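Local coordinates for protein EvdO2 (Micromonospora carbonacea, PDB 4XAB) that probably acts as a metal-dependent oxygenase of the phytanoyl-CoA dioxygenase family, catalysing an oxidative cyclization in orthosomycin biosynthesis, at residues Trp147-Leu150 / Asp151-Val155. Residues are numbered along the deposited sequence; the frame is centred on the assembly and turned at random.
Sequences WTTL and DEATV
Thr-149 reaches from the end of its strand to the backbone of Asp-151, where the chain turns back on itself. Its CB lies 3.5 Å from Asp-151 O. From there Thr-149 OG1, set anti to the backbone N (chi1 -174°), donates a hydrogen bond of 2.6 Å to Asp-151 O. The hydroxyl approaches at 133° to the C=O bond, tilted 21° from the carbonyl plane. The methyl CG2 of Thr-149 comes to 3.2 Å from Asp-151 O, so both branches lie close to that oxygen. A water 3.0 Å from Thr-149 OG1 donates to that hydroxyl and, weakly, to Glu-152 O, linking the strand end to the returning chain. With an alanine here, Asp-151 O would probably lose its short side-chain donor and the water the nearer of its two acceptors. Farther along the returning chain, Ala-153 CB meets the outer edge of the Trp-147 indole, 4.2 Å from CH2 and near the ring plane. The Trp-147 side chain is about 7 Å (nearest atom) from the nickel ion of this double-stranded beta-helix. Asp-151 OD1 forms a salt bridge with Arg-227, tying the turn to strand 226-234, while Leu-150 packs on Leu-38 and Tyr-42 of helix 32-45 and strand 139-149 runs antiparallel between strands 206-210 and 226-234.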
loop_
_atom_site.group_PDB
_atom_site.type_symbol
_atom_site.label_atom_id
_atom_site.label_comp_id
_atom_site.label_asym_id
_atom_site.label_seq_id
_atom_site.Cartn_x
_atom_site.Cartn_y
_atom_site.Cartn_z
ATOM N N TRP A 147 -1.389 3.623 -3.805
ATOM C CA TRP A 147 0.019 3.259 -3.737
ATOM C C TRP A 147 0.742 3.984 -4.864
ATOM O O TRP A 147 0.662 3.543 -6.002
ATOM C CB TRP A 147 0.127 1.730 -3.888
ATOM C CG TRP A 147 1.436 1.002 -3.624
ATOM C CD1 TRP A 147 1.850 0.449 -2.437
ATOM C CD2 TRP A 147 2.431 0.637 -4.599
ATOM N NE1 TRP A 147 3.062 -0.187 -2.607
ATOM C CE2 TRP A 147 3.438 -0.088 -3.921
ATOM C CE3 TRP A 147 2.576 0.870 -5.970
ATOM C CZ2 TRP A 147 4.580 -0.579 -4.571
ATOM C CZ3 TRP A 147 3.718 0.376 -6.616
ATOM C CH2 TRP A 147 4.697 -0.338 -5.914
ATOM N N THR A 148 1.403 5.100 -4.560
ATOM C CA THR A 148 2.096 5.884 -5.594
ATOM C C THR A 148 3.561 5.497 -5.587
ATOM O O THR A 148 4.212 5.573 -4.542
ATOM C CB THR A 148 1.985 7.405 -5.354
ATOM O OG1 THR A 148 0.610 7.805 -5.364
ATOM C CG2 THR A 148 2.772 8.193 -6.419
ATOM N N THR A 149 4.093 5.085 -6.730
ATOM C CA THR A 149 5.487 4.656 -6.742
ATOM C C THR A 149 6.389 5.832 -7.099
ATOM O O THR A 149 6.012 6.700 -7.887
ATOM C CB THR A 149 5.711 3.482 -7.715
ATOM O OG1 THR A 149 7.053 3.006 -7.595
ATOM C CG2 THR A 149 5.429 3.892 -9.176
ATOM N N LEU A 150 7.570 5.871 -6.487
ATOM C CA LEU A 150 8.563 6.903 -6.782
ATOM C C LEU A 150 9.551 6.410 -7.826
ATOM O O LEU A 150 10.362 7.180 -8.348
ATOM C CB LEU A 150 9.330 7.309 -5.516
ATOM C CG LEU A 150 8.542 7.773 -4.299
ATOM C CD1 LEU A 150 9.471 8.479 -3.300
ATOM C CD2 LEU A 150 7.381 8.665 -4.710
ATOM N N ASP A 151 9.482 5.112 -8.108
ATOM C CA ASP A 151 10.439 4.435 -8.973
ATOM C C ASP A 151 9.685 3.595 -9.983
ATOM O O ASP A 151 8.496 3.328 -9.784
ATOM C CB ASP A 151 11.366 3.540 -8.146
ATOM C CG ASP A 151 12.152 4.320 -7.118
ATOM O OD1 ASP A 151 13.023 5.107 -7.526
ATOM O OD2 ASP A 151 11.892 4.164 -5.907
ATOM N N GLU A 152 10.356 3.168 -11.053
ATOM C CA GLU A 152 9.777 2.111 -11.872
ATOM C C GLU A 152 9.403 0.941 -10.960
ATOM O O GLU A 152 10.184 0.554 -10.084
ATOM C CB GLU A 152 10.739 1.630 -12.968
ATOM C CG GLU A 152 10.102 0.540 -13.833
ATOM C CD GLU A 152 10.968 0.084 -14.993
ATOM O OE1 GLU A 152 12.208 0.208 -14.913
ATOM O OE2 GLU A 152 10.398 -0.416 -15.987
ATOM N N ALA A 153 8.215 0.388 -11.163
ATOM C CA ALA A 153 7.801 -0.802 -10.447
ATOM C C ALA A 153 7.535 -1.915 -11.447
ATOM O O ALA A 153 6.675 -1.787 -12.311
ATOM C CB ALA A 153 6.573 -0.530 -9.617
ATOM N N THR A 154 8.304 -2.990 -11.346
ATOM C CA THR A 154 8.135 -4.130 -12.240
ATOM C C THR A 154 7.878 -5.391 -11.439
ATOM O O THR A 154 7.975 -5.388 -10.207
ATOM C CB THR A 154 9.378 -4.366 -13.099
ATOM O OG1 THR A 154 10.457 -4.742 -12.234
ATOM C CG2 THR A 154 9.755 -3.108 -13.844
ATOM N N VAL A 155 7.600 -6.488 -12.129
ATOM C CA VAL A 155 7.395 -7.729 -11.404
ATOM C C VAL A 155 8.676 -8.084 -10.655
ATOM O O VAL A 155 8.624 -8.500 -9.500
ATOM C CB VAL A 155 6.958 -8.876 -12.323
ATOM C CG1 VAL A 155 7.035 -10.192 -11.582
ATOM C CG2 VAL A 155 5.519 -8.629 -12.804
HETATM O O HOH W 1 8.746 0.666 -6.978
#